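Local coordinates for R.MvaI (Kocuria varians, PDB 2OA9), which probably cleaves double-stranded DNA at a specific sequence in a metal-dependent manner, acting as a monomeric restriction endonuclease that recognizes its target asymmetrically, at residues K60-A66 with N235-L240; Y165-A171 with Y184-F190. All coordinates share one frame; numbering follows the deposited sequence.

Contact 1. Residues K60-A66 with N235-L240; sequences KTHETAA and NMEKLL. With CD (cadmium ion), chain E.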
loop_
_atom_site.group_PDB
_atom_site.type_symbol
_atom_site.label_atom_id
_atom_site.label_comp_id
_atom_site.label_asym_id
_atom_site.label_seq_id
_atom_site.Cartn_x
_atom_site.Cartn_y
_atom_site.Cartn_z
ATOM N N LYS A 60 10.665 -3.402 7.880
ATOM C CA LYS A 60 11.656 -3.560 6.814
ATOM C C LYS A 60 12.825 -2.619 7.038
ATOM O O LYS A 60 12.644 -1.620 7.693
ATOM C CB LYS A 60 11.030 -3.233 5.461
ATOM C CG LYS A 60 9.770 -4.027 5.136
ATOM C CD LYS A 60 9.747 -4.560 3.732
ATOM C CE LYS A 60 9.572 -6.068 3.692
ATOM N NZ LYS A 60 10.597 -6.714 4.576
ATOM N N THR A 61 13.994 -2.930 6.484
ATOM C CA THR A 61 15.078 -1.959 6.422
ATOM C C THR A 61 14.840 -0.986 5.286
ATOM O O THR A 61 14.011 -1.218 4.436
ATOM C CB THR A 61 16.447 -2.586 6.221
ATOM O OG1 THR A 61 16.489 -3.215 4.945
ATOM C CG2 THR A 61 16.743 -3.689 7.231
ATOM N N HIS A 62 15.598 0.106 5.280
ATOM C CA HIS A 62 15.478 1.077 4.169
ATOM C C HIS A 62 15.834 0.360 2.879
ATOM O O HIS A 62 15.216 0.600 1.829
ATOM C CB HIS A 62 16.422 2.289 4.344
ATOM C CG HIS A 62 15.936 3.146 5.524
ATOM N ND1 HIS A 62 15.096 4.224 5.363
ATOM C CD2 HIS A 62 16.155 3.034 6.863
ATOM C CE1 HIS A 62 14.772 4.702 6.544
ATOM N NE2 HIS A 62 15.406 4.008 7.464
ATOM N N GLU A 63 16.829 -0.529 2.936
ATOM C CA GLU A 63 17.245 -1.266 1.760
ATOM C C GLU A 63 16.151 -2.188 1.219
ATOM O O GLU A 63 15.901 -2.229 0.024
ATOM C CB GLU A 63 18.498 -2.062 2.093
ATOM C CG GLU A 63 19.144 -2.642 0.872
ATOM C CD GLU A 63 20.438 -3.333 1.226
ATOM O OE1 GLU A 63 20.360 -4.470 1.743
ATOM O OE2 GLU A 63 21.504 -2.712 1.049
ATOM N N THR A 64 15.490 -2.915 2.105
ATOM C CA THR A 64 14.473 -3.844 1.676
ATOM C C THR A 64 13.226 -3.049 1.264
ATOM O O THR A 64 12.546 -3.401 0.315
ATOM C CB THR A 64 14.208 -4.850 2.775
ATOM O OG1 THR A 64 15.380 -5.663 2.993
ATOM C CG2 THR A 64 13.110 -5.812 2.371
ATOM N N ALA A 65 12.889 -1.989 1.996
ATOM C CA ALA A 65 11.752 -1.124 1.652
ATOM C C ALA A 65 11.865 -0.596 0.219
ATOM O O ALA A 65 10.868 -0.539 -0.492
ATOM C CB ALA A 65 11.624 -0.001 2.656
ATOM N N ALA A 66 13.062 -0.284 -0.246
ATOM C CA ALA A 66 13.229 0.281 -1.563
ATOM C C ALA A 66 12.853 -0.737 -2.651
ATOM O O ALA A 66 12.490 -0.370 -3.747
ATOM C CB ALA A 66 14.639 0.723 -1.752
ATOM N N ASN A 235 5.530 2.064 -3.551
ATOM C CA ASN A 235 6.838 1.580 -3.086
ATOM C C ASN A 235 7.013 1.958 -1.640
ATOM O O ASN A 235 6.661 3.065 -1.205
ATOM C CB ASN A 235 7.919 2.175 -3.949
ATOM C CG ASN A 235 9.299 1.868 -3.451
ATOM O OD1 ASN A 235 9.814 2.472 -2.542
ATOM N ND2 ASN A 235 9.921 0.876 -4.102
ATOM N N MET A 236 7.547 1.049 -0.843
ATOM C CA MET A 236 7.529 1.234 0.598
ATOM C C MET A 236 8.408 2.399 1.039
ATOM O O MET A 236 8.071 3.121 1.996
ATOM C CB MET A 236 7.907 -0.044 1.323
ATOM C CG MET A 236 7.980 0.081 2.803
ATOM S SD MET A 236 8.237 -1.524 3.618
ATOM C CE MET A 236 7.011 -2.406 2.589
ATOM N N GLU A 237 9.573 2.579 0.417
ATOM C CA GLU A 237 10.370 3.791 0.730
ATOM C C GLU A 237 9.616 5.024 0.377
ATOM O O GLU A 237 9.647 6.022 1.105
ATOM C CB GLU A 237 11.703 3.850 -0.044
ATOM C CG GLU A 237 12.857 3.132 0.577
ATOM C CD GLU A 237 13.552 3.934 1.648
ATOM O OE1 GLU A 237 12.953 4.140 2.680
ATOM O OE2 GLU A 237 14.731 4.292 1.464
ATOM N N LYS A 238 8.962 4.992 -0.774
ATOM C CA LYS A 238 8.239 6.133 -1.242
ATOM C C LYS A 238 7.165 6.583 -0.290
ATOM O O LYS A 238 6.828 7.764 -0.217
ATOM C CB LYS A 238 7.658 5.793 -2.583
ATOM C CG LYS A 238 7.285 6.970 -3.384
ATOM C CD LYS A 238 7.433 6.684 -4.877
ATOM C CE LYS A 238 8.863 6.417 -5.343
ATOM N NZ LYS A 238 9.557 7.603 -5.892
ATOM N N LEU A 239 6.595 5.662 0.462
ATOM C CA LEU A 239 5.600 5.988 1.472
ATOM C C LEU A 239 6.106 6.989 2.534
ATOM O O LEU A 239 5.338 7.830 2.998
ATOM C CB LEU A 239 4.999 4.728 2.110
ATOM C CG LEU A 239 3.880 4.955 3.127
ATOM C CD1 LEU A 239 2.724 5.751 2.548
ATOM C CD2 LEU A 239 3.400 3.577 3.629
ATOM N N LEU A 240 7.414 7.007 2.828
ATOM C CA LEU A 240 8.002 7.984 3.734
ATOM C C LEU A 240 7.962 9.405 3.205
ATOM O O LEU A 240 8.146 10.350 3.958
ATOM C CB LEU A 240 9.446 7.617 4.100
ATOM C CG LEU A 240 9.608 6.207 4.686
ATOM C CD1 LEU A 240 11.032 5.922 5.001
ATOM C CD2 LEU A 240 8.731 6.036 5.970
HETATM CD CD CD E . 14.847 5.452 3.409
#

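Contact 2. Residues Y165-A171 with Y184-F190; sequences YIAVISA and YNSANLF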
loop_
_atom_site.group_PDB
_atom_site.type_symbol
_atom_site.label_atom_id
_atom_site.label_comp_id
_atom_site.label_asym_id
_atom_site.label_seq_id
_atom_site.Cartn_x
_atom_site.Cartn_y
_atom_site.Cartn_z
ATOM N N TYR A 165 0.387 0.418 10.997
ATOM C CA TYR A 165 1.726 0.927 11.257
ATOM C C TYR A 165 2.796 0.155 10.478
ATOM O O TYR A 165 2.696 -1.040 10.260
ATOM C CB TYR A 165 2.043 0.901 12.771
ATOM C CG TYR A 165 1.159 1.785 13.624
ATOM C CD1 TYR A 165 0.156 1.239 14.433
ATOM C CD2 TYR A 165 1.314 3.150 13.614
ATOM C CE1 TYR A 165 -0.657 2.058 15.198
ATOM C CE2 TYR A 165 0.541 3.963 14.368
ATOM C CZ TYR A 165 -0.434 3.417 15.164
ATOM O OH TYR A 165 -1.210 4.271 15.876
ATOM N N ILE A 166 3.819 0.872 10.034
ATOM C CA ILE A 166 4.995 0.259 9.424
ATOM C C ILE A 166 6.211 0.935 10.045
ATOM O O ILE A 166 6.190 2.162 10.263
ATOM C CB ILE A 166 5.011 0.507 7.895
ATOM C CG1 ILE A 166 3.856 -0.215 7.216
ATOM C CG2 ILE A 166 6.309 0.028 7.265
ATOM C CD1 ILE A 166 3.341 0.523 6.022
ATOM N N ALA A 167 7.267 0.166 10.267
ATOM C CA ALA A 167 8.551 0.729 10.706
ATOM C C ALA A 167 9.629 0.382 9.692
ATOM O O ALA A 167 9.832 -0.779 9.342
ATOM C CB ALA A 167 8.926 0.244 12.101
ATOM N N VAL A 168 10.316 1.403 9.208
ATOM C CA VAL A 168 11.461 1.237 8.328
ATOM C C VAL A 168 12.708 1.567 9.154
ATOM O O VAL A 168 12.825 2.659 9.688
ATOM C CB VAL A 168 11.367 2.158 7.126
ATOM C CG1 VAL A 168 12.560 2.005 6.221
ATOM C CG2 VAL A 168 10.067 1.955 6.404
ATOM N N ILE A 169 13.602 0.607 9.247
ATOM C CA ILE A 169 14.669 0.587 10.248
ATOM C C ILE A 169 16.034 0.440 9.601
ATOM O O ILE A 169 16.159 0.091 8.423
ATOM C CB ILE A 169 14.449 -0.550 11.283
ATOM C CG1 ILE A 169 14.572 -1.928 10.641
ATOM C CG2 ILE A 169 13.072 -0.393 11.957
ATOM C CD1 ILE A 169 14.508 -3.095 11.641
ATOM N N SER A 170 17.105 0.689 10.360
ATOM C CA SER A 170 18.419 0.244 9.943
ATOM C C SER A 170 19.232 -0.214 11.120
ATOM O O SER A 170 18.909 0.135 12.249
ATOM C CB SER A 170 19.158 1.315 9.122
ATOM O OG SER A 170 19.506 2.388 9.978
ATOM N N ALA A 171 20.257 -1.014 10.853
ATOM C CA ALA A 171 21.063 -1.543 11.924
ATOM C C ALA A 171 22.475 -1.799 11.479
ATOM O O ALA A 171 22.737 -1.969 10.278
ATOM C CB ALA A 171 20.455 -2.839 12.411
ATOM N N TYR A 184 20.276 -1.377 16.468
ATOM C CA TYR A 184 19.424 -0.565 15.624
ATOM C C TYR A 184 19.725 0.918 15.720
ATOM O O TYR A 184 19.789 1.495 16.809
ATOM C CB TYR A 184 17.947 -0.906 15.946
ATOM C CG TYR A 184 17.661 -2.371 15.596
ATOM C CD1 TYR A 184 17.801 -3.354 16.562
ATOM C CD2 TYR A 184 17.313 -2.740 14.309
ATOM C CE1 TYR A 184 17.636 -4.680 16.242
ATOM C CE2 TYR A 184 17.157 -4.063 13.973
ATOM C CZ TYR A 184 17.312 -5.035 14.940
ATOM O OH TYR A 184 17.142 -6.370 14.607
ATOM N N ASN A 185 19.911 1.545 14.580
ATOM C CA ASN A 185 20.247 2.946 14.533
ATOM C C ASN A 185 19.059 3.826 14.835
ATOM O O ASN A 185 19.186 4.818 15.548
ATOM C CB ASN A 185 20.773 3.334 13.142
ATOM C CG ASN A 185 21.987 2.547 12.738
ATOM O OD1 ASN A 185 22.938 2.420 13.516
ATOM N ND2 ASN A 185 21.959 2.003 11.514
ATOM N N SER A 186 17.955 3.506 14.177
ATOM C CA SER A 186 16.743 4.302 14.233
ATOM C C SER A 186 15.625 3.533 13.634
ATOM O O SER A 186 15.845 2.468 13.040
ATOM C CB SER A 186 16.886 5.628 13.474
ATOM O OG SER A 186 17.071 5.444 12.080
ATOM N N ALA A 187 14.428 4.069 13.809
ATOM C CA ALA A 187 13.232 3.521 13.209
ATOM C C ALA A 187 12.377 4.692 12.717
ATOM O O ALA A 187 12.166 5.654 13.424
ATOM C CB ALA A 187 12.484 2.620 14.188
ATOM N N ASN A 188 11.895 4.612 11.484
ATOM C CA ASN A 188 10.940 5.535 10.931
ATOM C C ASN A 188 9.578 4.868 11.009
ATOM O O ASN A 188 9.304 3.879 10.311
ATOM C CB ASN A 188 11.261 5.839 9.467
ATOM C CG ASN A 188 12.525 6.601 9.306
ATOM O OD1 ASN A 188 13.608 6.063 9.562
ATOM N ND2 ASN A 188 12.425 7.812 8.794
ATOM N N LEU A 189 8.726 5.390 11.892
ATOM C CA LEU A 189 7.403 4.813 12.153
ATOM C C LEU A 189 6.360 5.622 11.386
ATOM O O LEU A 189 6.085 6.771 11.694
ATOM C CB LEU A 189 7.074 4.851 13.662
ATOM C CG LEU A 189 5.743 4.201 14.028
ATOM C CD1 LEU A 189 5.698 2.729 13.794
ATOM C CD2 LEU A 189 5.373 4.536 15.522
ATOM N N PHE A 190 5.801 4.974 10.372
ATOM C CA PHE A 190 4.709 5.508 9.565
ATOM C C PHE A 190 3.458 5.331 10.401
ATOM O O PHE A 190 3.147 4.207 10.835
ATOM C CB PHE A 190 4.596 4.684 8.269
ATOM C CG PHE A 190 3.260 4.817 7.573
ATOM C CD1 PHE A 190 3.005 5.899 6.755
ATOM C CD2 PHE A 190 2.268 3.882 7.745
ATOM C CE1 PHE A 190 1.784 6.024 6.104
ATOM C CE2 PHE A 190 1.063 4.002 7.094
ATOM C CZ PHE A 190 0.835 5.061 6.256
#

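Contact 1. Residues K60-A66 with N235-L240
A cadmium site shared by His62 and Glu237 joins the short helix 62-66 to helix 236-242, next to the E-X-K end of what is probably the PD-(D/E)XK nuclease motif, Glu58-Ile59-Lys60. The metal is bound by His62 through ND1 at 2.3 Å and by Glu237 in bidentate fashion, OE1 at 2.4 Å and OE2 at 2.3 Å. The imidazole and carboxylate planes are turned 73° apart, and the two side chains cross at about a right angle. The first torsion of Glu237, with CG anti to the carbonyl carbon, sets CG against the backbone N of Ala66, and the bend at chi2 (-82°) then turns the carboxylate so that both oxygens face the cadmium. Leu240 adds its CD1 methyl beside CE1 of the histidine.

Deeper in the interface Met236 extends, CG anti to the backbone N, over Ala65. Its CG meets the CB of Ala65 at 3.6 Å, and its sulfur runs on to the strand, where SD lies 3.3 Å from CG of Lys60. The thioether thus crosses the aliphatic part of the lysine, whose amine end leads away from the helix 236-242 side. Lys60 is probably the lysine of the motif.

Each helix starts with a side-chain cap: Thr61 OG1 accepts from Thr64 N, and Asn235 OD1 from Lys238 N at 3.2 Å, in the carbonyl plane on a lone pair. The Asn235 amide is therefore gripped at both ends, because its other arm binds the opposite segment. ND2 donates to Ala66 O at 2.9 Å, with the acceptor lying in the amide plane but the nitrogen standing 54° out of the Ala66 carbonyl plane.

Contact 2. Residues Y165-A171 with Y184-F190
Strands 166-176 and 179-192 form an antiparallel beta hairpin, regular from Ile166-Phe190 through Ile169-Ala187 and then shifted by one residue at a beta bulge, where Asn185 is the extra residue and Ala171 comes to face Tyr184. In the regular part, Val168 and Asn188 bond both ways, Val168 N to Asn188 O at 2.9 Å and Asn188 N to Val168 O at 2.8 Å. Phe190 N binds Ile166 O, whereas the return bond from Ile166 N is weak.

On the face carrying Ala167, Ile169, Ala171, Tyr184, Ala187 and Leu189, the hairpin packs against helices 6-19 and 33-49. Two neighbouring ring carbons of Tyr184 serve two partners: CE2 meets CD1 of Ile169 at 3.7 Å, and CD2 meets CB of Ala171, also at 3.7 Å. The ring is pinned at its far end, where OH bonds to Ile34 O. Beside it, Ile169 CG2 touches Ala187 CB at 3.8 Å. On the other face Ile166 CD1 meets Phe190 CD2 at 3.9 Å, both side chains also touching Leu239. Tyr165, just ahead of the strand, turns its ring edge to Phe190 O, which lies near the ring plane, 3.5 Å from CD2 of the tyrosine.

At the bulge, Asn185 N donates to Ser170 O, and its side chain turns to the same residue: Asn185 ND2 reaches Ser170 OG at 2.9 Å in a nearly straight bond (173°) lying in the amide plane. With an alanine in place of Asn185, Ser170 OG loses its amide donor and the hydroxyl would probably be freer to turn. It is a chi1 of 70° that brings OG to this donor, between the serine's backbone N and carbonyl carbon.

How the contacts relate
The centres of the two contacts lie about 10 Å apart, on the same side of the chain's centre. Along the chain, 60-66 comes first, then the two hairpin strands of contact 2, and 235-240 last, so the helix-helix junction of contact 1 is closed by residues far apart in sequence. Both reach one mixed sheet, in which strand 58-61 runs parallel to 166-176: Lys60 O probably accepts from Ile169 N at 2.9 Å, and Lys60 N probably donates to Ala167 O. His62 packs against Val168 and Asn188, placing the cadmium site over the hairpin. The hairpin thus flanks the strand bearing the probable catalytic motif.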